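Long-range contacts in binary enterotoxin of Clostridium perfringens component a (Clostridium perfringens, PDB 5WTZ), which probably transfers ADP-ribose from bound NAD+ to actin, as the enzymatic component of a two-part clostridial enterotoxin: residues 93-98 against 155-160; 341-346 against 385-390; 355-360 against 409-414. All blocks are in the same frame, centred on the assembly; numbering follows the deposited sequence.

In the fold
From the N terminus, interaction 1 closes a loop of 56 residues, joining the outermost strand 92-98 to strand 156-162 in the first ADP-ribosyltransferase-like unit. The other two come later, in the second unit. Interaction 2 pairs strands 341-344 and 384-387 of a small antiparallel sheet, closing a loop of 38 residues; interaction 3 joins strand 358-364 to strand 411-420 of the larger mixed sheet across 48 residues. Their segments alternate along the chain, so these two loops cross. Both contacts touch NAD, with their centres about 19 Å apart, whereas interaction 1 lies about 34 Å from interaction 2 and about 30 Å from interaction 3, centre to centre.

Interaction 1: residues 93-98 against 155-160; sequences YVYYYE and PILVHL
Tyr95 and His159 lie side by side across an antiparallel, non-hydrogen-bonded pair, on the face they share with Tyr97 and Leu157. The imidazole reaches across because CG of His159 is anti to its backbone N (chi1 179°), which brings CD2 to 3.2 Å from CE2 of Tyr95. Tyr93 approaches from the far side of the imidazole, its CD2 lying 3.5 Å from His159 NE2. In each pairing the planes are nearly parallel but slid apart, so the three rings form an aromatic cluster with little overlap. Their polar ends are held from outside: Asp11 bonds both Tyr95 OH and His159 NE2, while Asp207 takes His159 ND1. With a carboxylate at each ring nitrogen, the imidazole is probably doubly protonated.

The strands are the first two, counted from the edge at 92-98, of a five-stranded mixed sheet in the N-terminal ADP-ribosyltransferase-like unit. In related binary toxins this unit recognises the translocation component, and the contact here lies far from the NAD site. Backbone bonds between Val94 and Leu160 (Val94 N to Leu160 O 2.8 Å, returned by Leu160 N to Val94 O at 2.9 Å) and between Tyr96 and Val158 keep the register. Glu98 N bonds Ile156 O, but the return bond from Ile156 N is weak.

On the opposite face, Tyr96 takes the crowded position, CG between its backbone N and carbonyl carbon (chi1 60°), which turns the ring over its neighbour on the partner strand. Val158 CB then lies beneath one face, 3.8 Å from the centroid of the Tyr96 ring, in a CH-pi contact only 16° off the normal. Its methyls reach out past the rim, CG1 toward CZ and OH, CG2 beside CE2 and on to Glu98 CB at 3.7 Å. Leu160 CD2 meets the same ring at its edge, while Lys141 makes a cation-pi contact with it.

Interaction 2: residues 341-346 against 385-390; sequences ISTTVL and VLIDHG. With NAD (nicotinamide-adenine-dinucleotide), chain B.
Thr343 turns its OG1 between its own backbone N and carbonyl carbon (chi1 79°), and that rotation brings the hydroxyl to Val385 O, with OG1 as donor at 2.7 Å; OG1 is also hydrogen-bonded to Thr297 OG1. The same carbonyl also receives Thr343 N at 3.0 Å, so one oxygen is gripped twice by one residue. With OG1 so placed, CG2 points along the strand and meets Ile387 CD1 at 3.7 Å, nearly at a right angle. Ile341 and Ile387 press together through their CB atoms on this same face, and their backbones exchange two hydrogen bonds. Beyond the strand, Val345 CG1 touches Val385 CG2 at 3.5 Å.

Ser342 serves the other face. Its OG rests against Leu386 CD1 and is hydrogen-bonded to Glu384 and Tyr249, so its hydroxyl helps position Glu384, which binds NAD, while its backbone touches the ligand directly. Ser342-Thr343-Thr344 probably corresponds, as Ser-Thr-Thr, to the Ser-Thr-Ser motif of the ADP-ribosyltransferase family. Its backbone lines the nicotinamide: Ser342 O, which accepts from Arg299 NH1, is 3.5 Å from NAD C4N, and Thr343 O is 3.4 Å from NAD C5N, where it may favour the ring's positive charge.

Strand 384-387 lies between strands 341-344 and 370-372. Leu386 packs on helix 272-286, Val385 and Ile387 lean on strand 358-364, and Val345 meets helix 220-237.

Interaction 3: residues 355-360 against 409-414; sequences KRKLIL and GKTNKL. With NAD (nicotinamide-adenine-dinucleotide), chain B.
Lys357 and Leu414 open the backbone bonding between two parallel strands: Leu414 N gives a nearly linear bond of 2.7 Å to Lys357 O, and Ile359 N returns one of 2.8 Å to Leu414 O. The two bonds straddle Leu358, as a parallel bridge requires. Apolar packing follows from this register, because Leu358 and Leu414 point the same way and touch CD2 to CD1, with Phe326 of helix 320-330 against both.

Polar side chains work at the loop ends. One water accepts from Lys357 NZ at 2.9 Å and donates to Thr411 OG1 at 2.8 Å, while Tyr315 offers Lys357 a carbonyl and its ring. The extended chain of Lys413 passes Arg356 O, with CE 3.4 Å from that oxygen, before NZ forms a salt bridge with Asp403.

Hydrogen bonds to the ligand come from Arg356, in the loop just before strand 358-364, whose NH1 (3.2 Å) and NH2 (2.9 Å) both donate to NAD O2N. With two donors meeting one oxygen, the guanidinium probably offsets the negative charge of the nicotinamide-side phosphate, and its NH1 is also held by Arg300 O.

Interaction 1: residues 93-98 against 155-160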
loop_
_atom_site.group_PDB
_atom_site.type_symbol
_atom_site.label_atom_id
_atom_site.label_comp_id
_atom_site.label_asym_id
_atom_site.label_seq_id
_atom_site.Cartn_x
_atom_site.Cartn_y
_atom_site.Cartn_z
ATOM N N TYR A 93 4.970 -7.014 20.770
ATOM C CA TYR A 93 5.548 -5.760 20.295
ATOM C C TYR A 93 6.932 -5.998 19.683
ATOM O O TYR A 93 7.749 -6.763 20.214
ATOM C CB TYR A 93 5.638 -4.735 21.422
ATOM C CG TYR A 93 4.322 -4.246 21.962
ATOM C CD1 TYR A 93 3.664 -4.938 22.969
ATOM C CD2 TYR A 93 3.741 -3.071 21.487
ATOM C CE1 TYR A 93 2.469 -4.486 23.474
ATOM C CE2 TYR A 93 2.544 -2.613 21.995
ATOM C CZ TYR A 93 1.913 -3.332 22.991
ATOM O OH TYR A 93 0.719 -2.904 23.513
ATOM N N VAL A 94 7.192 -5.348 18.555
ATOM C CA VAL A 94 8.474 -5.473 17.887
ATOM C C VAL A 94 9.027 -4.094 17.572
ATOM O O VAL A 94 8.300 -3.100 17.678
ATOM C CB VAL A 94 8.369 -6.314 16.604
ATOM C CG1 VAL A 94 8.068 -7.766 16.963
ATOM C CG2 VAL A 94 7.315 -5.745 15.658
ATOM N N TYR A 95 10.306 -4.049 17.197
ATOM C CA TYR A 95 11.062 -2.802 17.053
ATOM C C TYR A 95 11.812 -2.722 15.730
ATOM O O TYR A 95 12.314 -3.731 15.225
ATOM C CB TYR A 95 12.057 -2.652 18.214
ATOM C CG TYR A 95 11.395 -2.614 19.571
ATOM C CD1 TYR A 95 11.045 -3.787 20.225
ATOM C CD2 TYR A 95 11.106 -1.408 20.189
ATOM C CE1 TYR A 95 10.433 -3.762 21.460
ATOM C CE2 TYR A 95 10.503 -1.375 21.439
ATOM C CZ TYR A 95 10.160 -2.554 22.064
ATOM O OH TYR A 95 9.544 -2.535 23.301
ATOM N N TYR A 96 11.877 -1.521 15.160
ATOM C CA TYR A 96 12.810 -1.241 14.072
ATOM C C TYR A 96 12.936 0.254 13.843
ATOM O O TYR A 96 11.952 0.999 13.945
ATOM C CB TYR A 96 12.397 -1.936 12.767
ATOM C CG TYR A 96 11.039 -1.548 12.224
ATOM C CD1 TYR A 96 9.881 -2.151 12.692
ATOM C CD2 TYR A 96 10.919 -0.604 11.214
ATOM C CE1 TYR A 96 8.624 -1.803 12.181
ATOM C CE2 TYR A 96 9.685 -0.255 10.707
ATOM C CZ TYR A 96 8.547 -0.852 11.183
ATOM O OH TYR A 96 7.333 -0.491 10.653
ATOM N N TYR A 97 14.163 0.677 13.572
ATOM C CA TYR A 97 14.439 2.033 13.127
ATOM C C TYR A 97 13.900 2.194 11.721
ATOM O O TYR A 97 13.926 1.241 10.936
ATOM C CB TYR A 97 15.928 2.322 13.150
ATOM C CG TYR A 97 16.527 2.584 14.515
ATOM C CD1 TYR A 97 16.152 3.693 15.267
ATOM C CD2 TYR A 97 17.475 1.734 15.036
ATOM C CE1 TYR A 97 16.731 3.943 16.513
ATOM C CE2 TYR A 97 18.061 1.979 16.274
ATOM C CZ TYR A 97 17.676 3.080 17.006
ATOM O OH TYR A 97 18.243 3.320 18.240
ATOM N N GLU A 98 13.410 3.387 11.399
ATOM C CA GLU A 98 12.759 3.611 10.109
ATOM C C GLU A 98 13.101 4.973 9.474
ATOM O O GLU A 98 13.398 5.947 10.175
ATOM C CB GLU A 98 11.246 3.463 10.266
ATOM C CG GLU A 98 10.457 3.582 8.948
ATOM C CD GLU A 98 10.902 2.563 7.890
ATOM O OE1 GLU A 98 12.011 2.702 7.308
ATOM O OE2 GLU A 98 10.126 1.614 7.643
ATOM N N PRO A 155 15.932 8.547 11.642
ATOM C CA PRO A 155 15.308 9.452 12.623
ATOM C C PRO A 155 14.218 8.845 13.501
ATOM O O PRO A 155 13.891 9.418 14.545
ATOM C CB PRO A 155 14.689 10.531 11.738
ATOM C CG PRO A 155 14.298 9.775 10.497
ATOM C CD PRO A 155 15.453 8.824 10.273
ATOM N N ILE A 156 13.675 7.703 13.101
ATOM C CA ILE A 156 12.458 7.182 13.695
ATOM C C ILE A 156 12.656 5.798 14.274
ATOM O O ILE A 156 13.382 4.982 13.715
ATOM C CB ILE A 156 11.312 7.138 12.628
ATOM C CG1 ILE A 156 11.019 8.548 12.103
ATOM C CG2 ILE A 156 10.047 6.457 13.175
ATOM C CD1 ILE A 156 10.385 8.560 10.675
ATOM N N LEU A 157 12.041 5.554 15.422
ATOM C CA LEU A 157 11.969 4.219 15.993
ATOM C C LEU A 157 10.511 3.788 15.980
ATOM O O LEU A 157 9.637 4.462 16.572
ATOM C CB LEU A 157 12.523 4.180 17.420
ATOM C CG LEU A 157 12.243 2.874 18.186
ATOM C CD1 LEU A 157 13.009 1.700 17.570
ATOM C CD2 LEU A 157 12.572 3.006 19.675
ATOM N N VAL A 158 10.233 2.676 15.306
ATOM C CA VAL A 158 8.875 2.140 15.262
ATOM C C VAL A 158 8.718 1.052 16.320
ATOM O O VAL A 158 9.492 0.105 16.381
ATOM C CB VAL A 158 8.503 1.571 13.870
ATOM C CG1 VAL A 158 7.071 1.043 13.869
ATOM C CG2 VAL A 158 8.652 2.648 12.785
ATOM N N HIS A 159 7.689 1.217 17.140
ATOM C CA HIS A 159 7.328 0.295 18.199
ATOM C C HIS A 159 5.975 -0.310 17.809
ATOM O O HIS A 159 4.929 0.266 18.087
ATOM C CB HIS A 159 7.279 1.048 19.531
ATOM C CG HIS A 159 6.886 0.214 20.707
ATOM N ND1 HIS A 159 6.002 0.660 21.662
ATOM C CD2 HIS A 159 7.294 -1.012 21.111
ATOM C CE1 HIS A 159 5.858 -0.267 22.595
ATOM N NE2 HIS A 159 6.635 -1.290 22.286
ATOM N N LEU A 160 6.025 -1.466 17.151
ATOM C CA LEU A 160 4.903 -2.016 16.395
ATOM C C LEU A 160 4.256 -3.179 17.120
ATOM O O LEU A 160 4.945 -4.125 17.514
ATOM C CB LEU A 160 5.386 -2.466 15.004
ATOM C CG LEU A 160 4.326 -3.017 14.033
ATOM C CD1 LEU A 160 3.300 -1.956 13.629
ATOM C CD2 LEU A 160 4.991 -3.608 12.796
#

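Interaction 2: residues 341-346 against 385-390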
loop_
_atom_site.group_PDB
_atom_site.type_symbol
_atom_site.label_atom_id
_atom_site.label_comp_id
_atom_site.label_asym_id
_atom_site.label_seq_id
_atom_site.Cartn_x
_atom_site.Cartn_y
_atom_site.Cartn_z
ATOM N N ILE A 341 -13.664 8.859 -10.964
ATOM C CA ILE A 341 -12.410 8.110 -10.883
ATOM C C ILE A 341 -12.605 6.622 -11.209
ATOM O O ILE A 341 -13.217 5.873 -10.426
ATOM C CB ILE A 341 -11.750 8.217 -9.496
ATOM C CG1 ILE A 341 -11.841 9.645 -8.962
ATOM C CG2 ILE A 341 -10.293 7.699 -9.577
ATOM C CD1 ILE A 341 -11.247 9.799 -7.554
ATOM N N SER A 342 -12.098 6.217 -12.372
ATOM C CA SER A 342 -12.023 4.808 -12.753
ATOM C C SER A 342 -10.845 4.108 -12.050
ATOM O O SER A 342 -9.657 4.406 -12.285
ATOM C CB SER A 342 -11.908 4.655 -14.276
ATOM O OG SER A 342 -13.183 4.769 -14.906
ATOM N N THR A 343 -11.181 3.176 -11.173
ATOM C CA THR A 343 -10.164 2.422 -10.433
ATOM C C THR A 343 -10.387 0.936 -10.625
ATOM O O THR A 343 -11.479 0.506 -10.978
ATOM C CB THR A 343 -10.161 2.713 -8.903
ATOM O OG1 THR A 343 -11.219 1.986 -8.261
ATOM C CG2 THR A 343 -10.299 4.201 -8.606
ATOM N N THR A 344 -9.338 0.153 -10.400
ATOM C CA THR A 344 -9.429 -1.292 -10.459
ATOM C C THR A 344 -8.928 -1.858 -9.136
ATOM O O THR A 344 -7.884 -1.449 -8.626
ATOM C CB THR A 344 -8.627 -1.872 -11.659
ATOM O OG1 THR A 344 -8.668 -3.301 -11.625
ATOM C CG2 THR A 344 -7.157 -1.435 -11.632
ATOM N N VAL A 345 -9.665 -2.806 -8.569
ATOM C CA VAL A 345 -9.275 -3.342 -7.278
ATOM C C VAL A 345 -8.104 -4.320 -7.363
ATOM O O VAL A 345 -7.625 -4.800 -6.325
ATOM C CB VAL A 345 -10.457 -4.014 -6.583
ATOM C CG1 VAL A 345 -11.560 -2.975 -6.387
ATOM C CG2 VAL A 345 -10.954 -5.216 -7.380
ATOM N N LEU A 346 -7.634 -4.613 -8.576
ATOM C CA LEU A 346 -6.443 -5.449 -8.727
ATOM C C LEU A 346 -5.223 -4.571 -8.933
ATOM O O LEU A 346 -5.322 -3.503 -9.537
ATOM C CB LEU A 346 -6.573 -6.417 -9.901
ATOM C CG LEU A 346 -7.782 -7.367 -9.951
ATOM C CD1 LEU A 346 -7.670 -8.293 -11.143
ATOM C CD2 LEU A 346 -7.928 -8.171 -8.650
ATOM N N VAL A 385 -13.892 -0.343 -9.649
ATOM C CA VAL A 385 -14.662 0.480 -8.735
ATOM C C VAL A 385 -14.638 1.899 -9.270
ATOM O O VAL A 385 -13.572 2.493 -9.437
ATOM C CB VAL A 385 -14.126 0.415 -7.295
ATOM C CG1 VAL A 385 -14.698 1.559 -6.444
ATOM C CG2 VAL A 385 -14.453 -0.950 -6.668
ATOM N N LEU A 386 -15.825 2.418 -9.578
ATOM C CA LEU A 386 -15.973 3.771 -10.100
ATOM C C LEU A 386 -16.356 4.717 -8.969
ATOM O O LEU A 386 -17.345 4.500 -8.273
ATOM C CB LEU A 386 -17.020 3.801 -11.214
ATOM C CG LEU A 386 -17.274 5.125 -11.946
ATOM C CD1 LEU A 386 -15.988 5.574 -12.629
ATOM C CD2 LEU A 386 -18.400 4.975 -12.968
ATOM N N ILE A 387 -15.579 5.780 -8.792
ATOM C CA ILE A 387 -15.757 6.696 -7.668
ATOM C C ILE A 387 -16.436 7.977 -8.152
ATOM O O ILE A 387 -16.125 8.451 -9.255
ATOM C CB ILE A 387 -14.370 7.005 -7.002
ATOM C CG1 ILE A 387 -13.744 5.699 -6.496
ATOM C CG2 ILE A 387 -14.486 8.031 -5.885
ATOM C CD1 ILE A 387 -12.288 5.819 -6.003
ATOM N N ASP A 388 -17.360 8.513 -7.344
ATOM C CA ASP A 388 -18.097 9.732 -7.666
ATOM C C ASP A 388 -17.154 10.920 -7.880
ATOM O O ASP A 388 -16.045 10.967 -7.340
ATOM C CB ASP A 388 -19.127 10.039 -6.556
ATOM C CG ASP A 388 -20.285 10.924 -7.036
ATOM O OD1 ASP A 388 -20.441 11.158 -8.265
ATOM O OD2 ASP A 388 -21.064 11.403 -6.173
ATOM N N HIS A 389 -17.588 11.874 -8.694
ATOM C CA HIS A 389 -16.778 13.068 -8.907
ATOM C C HIS A 389 -16.725 13.932 -7.642
ATOM O O HIS A 389 -17.614 13.858 -6.790
ATOM C CB HIS A 389 -17.325 13.873 -10.085
ATOM C CG HIS A 389 -18.682 14.456 -9.844
ATOM N ND1 HIS A 389 -18.887 15.797 -9.624
ATOM C CD2 HIS A 389 -19.904 13.872 -9.799
ATOM C CE1 HIS A 389 -20.181 16.022 -9.455
ATOM N NE2 HIS A 389 -20.818 14.872 -9.556
ATOM N N GLY A 390 -15.673 14.735 -7.509
ATOM C CA GLY A 390 -15.652 15.769 -6.491
ATOM C C GLY A 390 -15.042 15.386 -5.157
ATOM O O GLY A 390 -15.222 16.102 -4.178
HETATM P PA NAD B . -9.930 8.899 -17.710
HETATM O O1A NAD B . -11.097 9.660 -18.294
HETATM O O2A NAD B . -9.754 8.810 -16.224
HETATM O O5B NAD B . -8.547 9.482 -18.301
HETATM C C5B NAD B . -8.398 9.928 -19.654
HETATM C C4B NAD B . -7.278 10.947 -19.724
HETATM O O4B NAD B . -7.662 12.080 -18.934
HETATM C C3B NAD B . -5.973 10.405 -19.147
HETATM O O3B NAD B . -4.882 10.914 -19.931
HETATM C C2B NAD B . -5.945 10.990 -17.741
HETATM O O2B NAD B . -4.615 11.188 -17.252
HETATM C C1B NAD B . -6.703 12.303 -17.895
HETATM N N9A NAD B . -7.400 12.615 -16.631
HETATM C C8A NAD B . -8.300 11.845 -15.993
HETATM N N7A NAD B . -8.720 12.450 -14.846
HETATM C C5A NAD B . -8.058 13.609 -14.749
HETATM C C6A NAD B . -8.018 14.734 -13.792
HETATM N N6A NAD B . -8.791 14.714 -12.683
HETATM N N1A NAD B . -7.171 15.759 -14.053
HETATM C C2A NAD B . -6.405 15.787 -15.157
HETATM N N3A NAD B . -6.404 14.803 -16.078
HETATM C C4A NAD B . -7.187 13.710 -15.916
HETATM O O3 NAD B . -10.027 7.408 -18.293
HETATM P PN NAD B . -8.911 6.251 -18.318
HETATM O O1N NAD B . -8.632 5.843 -16.887
HETATM O O2N NAD B . -7.796 6.685 -19.239
HETATM O O5D NAD B . -9.757 5.109 -19.072
HETATM C C5D NAD B . -11.034 4.681 -18.597
HETATM C C4D NAD B . -11.401 3.376 -19.279
HETATM O O4D NAD B . -10.616 2.317 -18.728
HETATM C C3D NAD B . -12.838 3.008 -18.968
HETATM O O3D NAD B . -13.292 2.119 -20.003
HETATM C C2D NAD B . -12.725 2.255 -17.660
HETATM O O2D NAD B . -13.796 1.320 -17.495
HETATM C C1D NAD B . -11.354 1.581 -17.759
HETATM N N1N NAD B . -10.604 1.565 -16.486
HETATM C C2N NAD B . -9.431 2.219 -16.364
HETATM C C3N NAD B . -8.728 2.194 -15.154
HETATM C C7N NAD B . -7.414 2.906 -14.987
HETATM O O7N NAD B . -7.118 3.898 -15.665
HETATM N N7N NAD B . -6.584 2.386 -14.097
HETATM C C4N NAD B . -9.217 1.481 -14.065
HETATM C C5N NAD B . -10.426 0.820 -14.217
HETATM C C6N NAD B . -11.095 0.880 -15.442
#

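Interaction 3: residues 355-360 against 409-414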
loop_
_atom_site.group_PDB
_atom_site.type_symbol
_atom_site.label_atom_id
_atom_site.label_comp_id
_atom_site.label_asym_id
_atom_site.label_seq_id
_atom_site.Cartn_x
_atom_site.Cartn_y
_atom_site.Cartn_z
ATOM N N LYS A 355 1.959 1.536 -20.075
ATOM C CA LYS A 355 3.125 2.401 -19.957
ATOM C C LYS A 355 2.938 3.613 -19.049
ATOM O O LYS A 355 3.909 4.334 -18.792
ATOM C CB LYS A 355 3.571 2.852 -21.348
ATOM C CG LYS A 355 4.195 1.710 -22.153
ATOM C CD LYS A 355 4.803 2.175 -23.453
ATOM C CE LYS A 355 5.448 0.994 -24.186
ATOM N NZ LYS A 355 6.186 1.396 -25.415
ATOM N N ARG A 356 1.723 3.838 -18.539
ATOM C CA ARG A 356 1.529 4.901 -17.554
ATOM C C ARG A 356 2.429 4.659 -16.325
ATOM O O ARG A 356 2.494 3.535 -15.817
ATOM C CB ARG A 356 0.063 4.996 -17.127
ATOM C CG ARG A 356 -0.871 5.376 -18.282
ATOM C CD ARG A 356 -2.244 5.768 -17.789
ATOM N NE ARG A 356 -3.076 6.128 -18.931
ATOM C CZ ARG A 356 -4.390 6.332 -18.882
ATOM N NH1 ARG A 356 -5.052 6.194 -17.743
ATOM N NH2 ARG A 356 -5.044 6.660 -19.987
ATOM N N LYS A 357 3.129 5.704 -15.875
ATOM C CA LYS A 357 4.189 5.579 -14.847
ATOM C C LYS A 357 3.695 5.885 -13.443
ATOM O O LYS A 357 4.449 5.815 -12.464
ATOM C CB LYS A 357 5.361 6.516 -15.173
ATOM C CG LYS A 357 5.949 6.350 -16.571
ATOM C CD LYS A 357 7.018 7.416 -16.828
ATOM C CE LYS A 357 7.498 7.415 -18.262
ATOM N NZ LYS A 357 8.486 8.501 -18.465
ATOM N N LEU A 358 2.428 6.255 -13.345
ATOM C CA LEU A 358 1.885 6.694 -12.074
ATOM C C LEU A 358 0.813 5.716 -11.627
ATOM O O LEU A 358 -0.267 5.637 -12.223
ATOM C CB LEU A 358 1.334 8.120 -12.201
ATOM C CG LEU A 358 2.365 9.214 -12.529
ATOM C CD1 LEU A 358 1.676 10.508 -12.928
ATOM C CD2 LEU A 358 3.328 9.457 -11.360
ATOM N N ILE A 359 1.115 4.970 -10.574
ATOM C CA ILE A 359 0.209 3.946 -10.064
ATOM C C ILE A 359 -0.430 4.368 -8.742
ATOM O O ILE A 359 0.216 4.367 -7.683
ATOM C CB ILE A 359 0.939 2.604 -9.865
ATOM C CG1 ILE A 359 1.714 2.231 -11.130
ATOM C CG2 ILE A 359 -0.051 1.519 -9.450
ATOM C CD1 ILE A 359 2.642 1.018 -10.973
ATOM N N LEU A 360 -1.704 4.736 -8.809
ATOM C CA LEU A 360 -2.461 5.076 -7.608
ATOM C C LEU A 360 -2.684 3.823 -6.778
ATOM O O LEU A 360 -3.114 2.795 -7.297
ATOM C CB LEU A 360 -3.802 5.717 -7.970
ATOM C CG LEU A 360 -4.533 6.348 -6.781
ATOM C CD1 LEU A 360 -3.729 7.515 -6.226
ATOM C CD2 LEU A 360 -5.950 6.782 -7.219
ATOM N N GLY A 409 7.198 -0.530 -20.358
ATOM C CA GLY A 409 7.891 0.696 -20.726
ATOM C C GLY A 409 9.335 0.851 -20.274
ATOM O O GLY A 409 9.926 1.914 -20.480
ATOM N N LYS A 410 9.898 -0.193 -19.664
ATOM C CA LYS A 410 11.300 -0.178 -19.213
ATOM C C LYS A 410 11.627 1.122 -18.493
ATOM O O LYS A 410 12.551 1.846 -18.885
ATOM C CB LYS A 410 12.262 -0.370 -20.389
ATOM C CG LYS A 410 12.183 -1.725 -21.060
ATOM C CD LYS A 410 12.956 -1.722 -22.371
ATOM C CE LYS A 410 12.786 -3.027 -23.126
ATOM N NZ LYS A 410 13.449 -4.169 -22.438
ATOM N N THR A 411 10.844 1.426 -17.464
ATOM C CA THR A 411 10.982 2.687 -16.748
ATOM C C THR A 411 10.710 2.563 -15.254
ATOM O O THR A 411 9.962 1.688 -14.800
ATOM C CB THR A 411 10.014 3.752 -17.320
ATOM O OG1 THR A 411 10.181 4.991 -16.622
ATOM C CG2 THR A 411 8.613 3.311 -17.116
ATOM N N ASN A 412 11.315 3.458 -14.483
ATOM C CA ASN A 412 10.851 3.678 -13.128
ATOM C C ASN A 412 9.407 4.168 -13.119
ATOM O O ASN A 412 9.009 5.024 -13.921
ATOM C CB ASN A 412 11.737 4.681 -12.399
ATOM C CG ASN A 412 13.028 4.072 -11.936
ATOM O OD1 ASN A 412 13.072 2.900 -11.567
ATOM N ND2 ASN A 412 14.091 4.864 -11.939
ATOM N N LYS A 413 8.627 3.614 -12.202
ATOM C CA LYS A 413 7.250 4.025 -12.001
ATOM C C LYS A 413 7.041 4.435 -10.547
ATOM O O LYS A 413 7.835 4.055 -9.671
ATOM C CB LYS A 413 6.302 2.899 -12.410
ATOM C CG LYS A 413 6.432 2.533 -13.898
ATOM C CD LYS A 413 5.395 1.501 -14.320
ATOM C CE LYS A 413 5.247 1.469 -15.841
ATOM N NZ LYS A 413 4.407 0.300 -16.312
ATOM N N LEU A 414 5.994 5.211 -10.284
ATOM C CA LEU A 414 5.711 5.668 -8.921
ATOM C C LEU A 414 4.415 5.094 -8.375
ATOM O O LEU A 414 3.334 5.307 -8.924
ATOM C CB LEU A 414 5.654 7.196 -8.862
ATOM C CG LEU A 414 6.924 7.910 -9.332
ATOM C CD1 LEU A 414 6.753 9.415 -9.282
ATOM C CD2 LEU A 414 8.146 7.479 -8.505
HETATM P PA NAD B . -9.930 8.899 -17.710
HETATM O O1A NAD B . -11.097 9.660 -18.294
HETATM O O2A NAD B . -9.754 8.810 -16.224
HETATM O O5B NAD B . -8.547 9.482 -18.301
HETATM C C5B NAD B . -8.398 9.928 -19.654
HETATM C C4B NAD B . -7.278 10.947 -19.724
HETATM O O4B NAD B . -7.662 12.080 -18.934
HETATM C C3B NAD B . -5.973 10.405 -19.147
HETATM O O3B NAD B . -4.882 10.914 -19.931
HETATM C C2B NAD B . -5.945 10.990 -17.741
HETATM O O2B NAD B . -4.615 11.188 -17.252
HETATM C C1B NAD B . -6.703 12.303 -17.895
HETATM N N9A NAD B . -7.400 12.615 -16.631
HETATM C C8A NAD B . -8.300 11.845 -15.993
HETATM N N7A NAD B . -8.720 12.450 -14.846
HETATM C C5A NAD B . -8.058 13.609 -14.749
HETATM C C6A NAD B . -8.018 14.734 -13.792
HETATM N N6A NAD B . -8.791 14.714 -12.683
HETATM N N1A NAD B . -7.171 15.759 -14.053
HETATM C C2A NAD B . -6.405 15.787 -15.157
HETATM N N3A NAD B . -6.404 14.803 -16.078
HETATM C C4A NAD B . -7.187 13.710 -15.916
HETATM O O3 NAD B . -10.027 7.408 -18.293
HETATM P PN NAD B . -8.911 6.251 -18.318
HETATM O O1N NAD B . -8.632 5.843 -16.887
HETATM O O2N NAD B . -7.796 6.685 -19.239
HETATM O O5D NAD B . -9.757 5.109 -19.072
HETATM C C5D NAD B . -11.034 4.681 -18.597
HETATM C C4D NAD B . -11.401 3.376 -19.279
HETATM O O4D NAD B . -10.616 2.317 -18.728
HETATM C C3D NAD B . -12.838 3.008 -18.968
HETATM O O3D NAD B . -13.292 2.119 -20.003
HETATM C C2D NAD B . -12.725 2.255 -17.660
HETATM O O2D NAD B . -13.796 1.320 -17.495
HETATM C C1D NAD B . -11.354 1.581 -17.759
HETATM N N1N NAD B . -10.604 1.565 -16.486
HETATM C C2N NAD B . -9.431 2.219 -16.364
HETATM C C3N NAD B . -8.728 2.194 -15.154
HETATM C C7N NAD B . -7.414 2.906 -14.987
HETATM O O7N NAD B . -7.118 3.898 -15.665
HETATM N N7N NAD B . -6.584 2.386 -14.097
HETATM C C4N NAD B . -9.217 1.481 -14.065
HETATM C C5N NAD B . -10.426 0.820 -14.217
HETATM C C6N NAD B . -11.095 0.880 -15.442
HETATM O O HOH W 1 10.831 7.695 -16.879
#